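Long-range contact in mannitol dehydrogenase (Pseudomonas fluorescens, PDB 1LJ8), which probably interconverts mannitol and fructose as an NAD-dependent long-chain dehydrogenase: residues 382-394 with 453-465. Numbering follows the deposited sequence.
Sequences FPKFTVPTINRLI and EIFGTAIPNSPEF
Val387, Ile390 and Ile394 form an apolar stripe along one side of helix 387-396, and the linker between helices 452-455 and 463-488 lies against it; this largely buried helix-to-linker contact is within the all-helical C-terminal domain of the dehydrogenase. Pro383 opens the row, its CB 3.4 Å from Ile454 O, at the end nearer the cofactor, its side chain about 12 Å from the bound NAD. Val387 straddles the end of helix 452-455: the torsion (chi1 177°, CG1 anti to N) sends CG1 to Phe455 O and leaves CG2 for Ile454 O and CD2 of the Phe455 ring. Ile390 CG2 fits into the corner formed by Ile459 CG1, at a tight 3.5 Å, and Phe465 CE1, at 3.6 Å; Ile459 CG1 in turn lies over the centre of one face of the Phe465 ring. Replacing Ile390 by alanine removes CG1, CG2 and CD1, and would probably open a gap on the helix side of Ile459 and Phe465 and leave that ring freer to shift. Farther along, Ile394 CD1 rests against Ser462 CB, while Ser462 OG caps the next helix by accepting from Phe465 N. The polar link is one water: it donates to Asn391 OD1 at 2.7 Å and to Phe455 O at 2.6 Å, and accepts from Ile459 N at 2.9 Å, tying helix and linker together beside the methyl of Ala458, whose CB lies 3.6 Å from Asn391 OD1.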
loop_
_atom_site.group_PDB
_atom_site.type_symbol
_atom_site.label_atom_id
_atom_site.label_comp_id
_atom_site.label_asym_id
_atom_site.label_seq_id
_atom_site.Cartn_x
_atom_site.Cartn_y
_atom_site.Cartn_z
ATOM N N PHE A 382 1.551 4.767 -10.498
ATOM C CA PHE A 382 2.256 5.848 -11.163
ATOM C C PHE A 382 1.896 7.272 -10.721
ATOM O O PHE A 382 2.804 8.049 -10.427
ATOM C CB PHE A 382 2.160 5.735 -12.703
ATOM C CG PHE A 382 3.326 4.970 -13.318
ATOM C CD1 PHE A 382 3.192 3.637 -13.661
ATOM C CD2 PHE A 382 4.569 5.586 -13.498
ATOM C CE1 PHE A 382 4.248 2.912 -14.179
ATOM C CE2 PHE A 382 5.655 4.868 -14.017
ATOM C CZ PHE A 382 5.497 3.515 -14.366
ATOM N N PRO A 383 0.591 7.641 -10.660
ATOM C CA PRO A 383 0.230 9.011 -10.249
ATOM C C PRO A 383 0.572 9.345 -8.805
ATOM O O PRO A 383 0.631 10.523 -8.447
ATOM C CB PRO A 383 -1.304 9.094 -10.535
ATOM C CG PRO A 383 -1.760 7.616 -10.423
ATOM C CD PRO A 383 -0.592 6.874 -11.121
ATOM N N LYS A 384 0.782 8.323 -7.968
ATOM C CA LYS A 384 1.170 8.576 -6.585
ATOM C C LYS A 384 2.676 8.610 -6.384
ATOM O O LYS A 384 3.183 9.460 -5.653
ATOM C CB LYS A 384 0.641 7.472 -5.649
ATOM C CG LYS A 384 -0.727 7.740 -5.088
ATOM C CD LYS A 384 -1.777 7.770 -6.152
ATOM C CE LYS A 384 -3.150 8.069 -5.521
ATOM N NZ LYS A 384 -4.182 8.312 -6.556
ATOM N N PHE A 385 3.376 7.679 -7.035
ATOM C CA PHE A 385 4.805 7.486 -6.776
ATOM C C PHE A 385 5.802 8.164 -7.679
ATOM O O PHE A 385 6.927 8.452 -7.220
ATOM C CB PHE A 385 5.199 5.987 -6.866
ATOM C CG PHE A 385 4.419 5.048 -5.964
ATOM C CD1 PHE A 385 4.563 3.653 -6.134
ATOM C CD2 PHE A 385 3.573 5.519 -4.926
ATOM C CE1 PHE A 385 3.866 2.737 -5.270
ATOM C CE2 PHE A 385 2.870 4.610 -4.066
ATOM C CZ PHE A 385 3.023 3.227 -4.238
ATOM N N THR A 386 5.399 8.391 -8.932
ATOM C CA THR A 386 6.338 8.843 -9.965
ATOM C C THR A 386 5.943 10.103 -10.729
ATOM O O THR A 386 6.766 10.977 -10.989
ATOM C CB THR A 386 6.509 7.681 -10.948
ATOM O OG1 THR A 386 6.896 6.517 -10.198
ATOM C CG2 THR A 386 7.529 8.020 -12.074
ATOM N N VAL A 387 4.667 10.196 -11.097
ATOM C CA VAL A 387 4.253 11.365 -11.827
ATOM C C VAL A 387 4.511 12.698 -11.102
ATOM O O VAL A 387 4.869 13.672 -11.758
ATOM C CB VAL A 387 2.767 11.235 -12.276
ATOM C CG1 VAL A 387 2.308 12.514 -12.978
ATOM C CG2 VAL A 387 2.629 10.057 -13.258
ATOM N N PRO A 388 4.335 12.777 -9.764
ATOM C CA PRO A 388 4.607 14.084 -9.108
ATOM C C PRO A 388 6.061 14.534 -9.339
ATOM O O PRO A 388 6.347 15.725 -9.621
ATOM C CB PRO A 388 4.298 13.796 -7.639
ATOM C CG PRO A 388 3.118 12.859 -7.757
ATOM C CD PRO A 388 3.621 11.876 -8.828
ATOM N N THR A 389 6.964 13.568 -9.273
ATOM C CA THR A 389 8.381 13.840 -9.524
ATOM C C THR A 389 8.560 14.277 -10.983
ATOM O O THR A 389 9.241 15.278 -11.250
ATOM C CB THR A 389 9.252 12.561 -9.225
ATOM O OG1 THR A 389 9.223 12.323 -7.809
ATOM C CG2 THR A 389 10.707 12.739 -9.712
ATOM N N ILE A 390 7.991 13.520 -11.937
ATOM C CA ILE A 390 8.108 13.877 -13.351
ATOM C C ILE A 390 7.569 15.290 -13.592
ATOM O O ILE A 390 8.196 16.090 -14.302
ATOM C CB ILE A 390 7.324 12.898 -14.259
ATOM C CG1 ILE A 390 8.051 11.536 -14.258
ATOM C CG2 ILE A 390 7.254 13.423 -15.726
ATOM C CD1 ILE A 390 7.220 10.420 -14.884
ATOM N N ASN A 391 6.408 15.593 -13.027
ATOM C CA ASN A 391 5.836 16.930 -13.269
ATOM C C ASN A 391 6.765 18.039 -12.800
ATOM O O ASN A 391 6.842 19.122 -13.405
ATOM C CB ASN A 391 4.487 17.106 -12.542
ATOM C CG ASN A 391 3.369 16.304 -13.181
ATOM O OD1 ASN A 391 3.493 15.844 -14.329
ATOM N ND2 ASN A 391 2.270 16.108 -12.429
ATOM N N ARG A 392 7.421 17.805 -11.683
ATOM C CA ARG A 392 8.333 18.817 -11.156
ATOM C C ARG A 392 9.532 18.947 -12.103
ATOM O O ARG A 392 10.035 20.040 -12.362
ATOM C CB ARG A 392 8.776 18.416 -9.731
ATOM C CG ARG A 392 9.914 19.258 -9.127
ATOM C CD ARG A 392 9.476 20.753 -8.968
ATOM N NE ARG A 392 10.445 21.438 -8.109
ATOM C CZ ARG A 392 10.383 21.437 -6.770
ATOM N NH1 ARG A 392 9.396 20.812 -6.138
ATOM N NH2 ARG A 392 11.355 22.019 -6.067
ATOM N N LEU A 393 10.020 17.831 -12.629
ATOM C CA LEU A 393 11.154 17.925 -13.548
ATOM C C LEU A 393 10.751 18.698 -14.805
ATOM O O LEU A 393 11.515 19.531 -15.310
ATOM C CB LEU A 393 11.658 16.532 -13.952
ATOM C CG LEU A 393 12.113 15.615 -12.790
ATOM C CD1 LEU A 393 12.526 14.208 -13.295
ATOM C CD2 LEU A 393 13.302 16.284 -12.088
ATOM N N ILE A 394 9.534 18.457 -15.282
ATOM C CA ILE A 394 9.044 19.151 -16.473
ATOM C C ILE A 394 8.931 20.650 -16.158
ATOM O O ILE A 394 9.451 21.479 -16.901
ATOM C CB ILE A 394 7.676 18.593 -16.920
ATOM C CG1 ILE A 394 7.877 17.189 -17.534
ATOM C CG2 ILE A 394 7.011 19.567 -17.979
ATOM C CD1 ILE A 394 6.529 16.447 -17.733
ATOM N N GLU A 453 -5.969 10.051 -15.946
ATOM C CA GLU A 453 -6.017 9.630 -14.553
ATOM C C GLU A 453 -4.761 8.840 -14.133
ATOM O O GLU A 453 -4.630 8.452 -12.954
ATOM C CB GLU A 453 -7.262 8.792 -14.256
ATOM C CG GLU A 453 -7.311 7.502 -15.052
ATOM C CD GLU A 453 -7.980 7.665 -16.415
ATOM O OE1 GLU A 453 -7.917 8.767 -17.023
ATOM O OE2 GLU A 453 -8.534 6.648 -16.877
ATOM N N ILE A 454 -3.857 8.598 -15.088
ATOM C CA ILE A 454 -2.601 7.926 -14.743
ATOM C C ILE A 454 -1.470 8.948 -14.850
ATOM O O ILE A 454 -0.700 9.125 -13.903
ATOM C CB ILE A 454 -2.246 6.733 -15.706
ATOM C CG1 ILE A 454 -3.347 5.661 -15.651
ATOM C CG2 ILE A 454 -0.875 6.100 -15.313
ATOM C CD1 ILE A 454 -3.109 4.467 -16.631
ATOM N N PHE A 455 -1.384 9.653 -15.981
ATOM C CA PHE A 455 -0.246 10.544 -16.184
ATOM C C PHE A 455 -0.426 12.042 -16.099
ATOM O O PHE A 455 0.549 12.776 -16.232
ATOM C CB PHE A 455 0.449 10.223 -17.527
ATOM C CG PHE A 455 0.977 8.805 -17.604
ATOM C CD1 PHE A 455 0.294 7.822 -18.355
ATOM C CD2 PHE A 455 2.116 8.437 -16.890
ATOM C CE1 PHE A 455 0.746 6.497 -18.382
ATOM C CE2 PHE A 455 2.582 7.093 -16.910
ATOM C CZ PHE A 455 1.904 6.130 -17.652
ATOM N N GLY A 456 -1.651 12.501 -15.900
ATOM C CA GLY A 456 -1.848 13.935 -15.788
ATOM C C GLY A 456 -1.744 14.676 -17.095
ATOM O O GLY A 456 -1.737 14.053 -18.156
ATOM N N THR A 457 -1.652 16.009 -17.031
ATOM C CA THR A 457 -1.651 16.815 -18.252
ATOM C C THR A 457 -0.328 17.445 -18.669
ATOM O O THR A 457 -0.236 17.980 -19.772
ATOM C CB THR A 457 -2.702 17.947 -18.158
ATOM O OG1 THR A 457 -2.432 18.745 -17.004
ATOM C CG2 THR A 457 -4.113 17.358 -18.049
ATOM N N ALA A 458 0.681 17.395 -17.814
ATOM C CA ALA A 458 2.000 17.952 -18.156
ATOM C C ALA A 458 2.762 16.991 -19.063
ATOM O O ALA A 458 3.272 17.395 -20.107
ATOM C CB ALA A 458 2.825 18.217 -16.901
ATOM N N ILE A 459 2.824 15.726 -18.657
ATOM C CA ILE A 459 3.526 14.680 -19.419
ATOM C C ILE A 459 3.167 14.609 -20.927
ATOM O O ILE A 459 4.045 14.696 -21.777
ATOM C CB ILE A 459 3.307 13.296 -18.699
ATOM C CG1 ILE A 459 4.330 13.155 -17.552
ATOM C CG2 ILE A 459 3.436 12.104 -19.661
ATOM C CD1 ILE A 459 3.939 12.014 -16.566
ATOM N N PRO A 460 1.880 14.463 -21.275
ATOM C CA PRO A 460 1.530 14.392 -22.705
ATOM C C PRO A 460 1.785 15.677 -23.475
ATOM O O PRO A 460 1.917 15.656 -24.671
ATOM C CB PRO A 460 0.037 14.039 -22.685
ATOM C CG PRO A 460 -0.428 14.622 -21.377
ATOM C CD PRO A 460 0.700 14.206 -20.441
ATOM N N ASN A 461 1.858 16.793 -22.779
ATOM C CA ASN A 461 2.071 18.081 -23.432
ATOM C C ASN A 461 3.515 18.553 -23.379
ATOM O O ASN A 461 3.836 19.695 -23.777
ATOM C CB ASN A 461 1.112 19.101 -22.800
ATOM C CG ASN A 461 -0.335 18.814 -23.192
ATOM O OD1 ASN A 461 -0.677 18.961 -24.356
ATOM N ND2 ASN A 461 -1.170 18.356 -22.239
ATOM N N SER A 462 4.395 17.675 -22.891
ATOM C CA SER A 462 5.813 17.995 -22.780
ATOM C C SER A 462 6.642 17.366 -23.914
ATOM O O SER A 462 6.886 16.156 -23.930
ATOM C CB SER A 462 6.340 17.520 -21.432
ATOM O OG SER A 462 7.750 17.626 -21.387
ATOM N N PRO A 463 7.090 18.179 -24.883
ATOM C CA PRO A 463 7.894 17.612 -25.983
ATOM C C PRO A 463 9.155 16.933 -25.464
ATOM O O PRO A 463 9.576 15.887 -25.985
ATOM C CB PRO A 463 8.236 18.843 -26.850
ATOM C CG PRO A 463 7.011 19.744 -26.649
ATOM C CD PRO A 463 6.721 19.595 -25.142
ATOM N N GLU A 464 9.773 17.549 -24.457
ATOM C CA GLU A 464 10.979 17.019 -23.842
ATOM C C GLU A 464 10.704 15.623 -23.246
ATOM O O GLU A 464 11.452 14.679 -23.451
ATOM C CB GLU A 464 11.435 17.893 -22.668
ATOM C CG GLU A 464 12.132 19.228 -23.022
ATOM C CD GLU A 464 11.221 20.287 -23.627
ATOM O OE1 GLU A 464 11.828 21.257 -24.143
ATOM O OE2 GLU A 464 9.956 20.200 -23.594
ATOM N N PHE A 465 9.625 15.510 -22.496
ATOM C CA PHE A 465 9.370 14.218 -21.848
ATOM C C PHE A 465 8.967 13.177 -22.875
ATOM O O PHE A 465 9.409 12.018 -22.826
ATOM C CB PHE A 465 8.252 14.332 -20.796
ATOM C CG PHE A 465 7.970 13.013 -20.120
ATOM C CD1 PHE A 465 8.695 12.645 -18.987
ATOM C CD2 PHE A 465 7.064 12.122 -20.670
ATOM C CE1 PHE A 465 8.525 11.381 -18.401
ATOM C CE2 PHE A 465 6.864 10.842 -20.099
ATOM C CZ PHE A 465 7.594 10.480 -18.973
HETATM O O HOH W 1 1.551 15.193 -16.072
#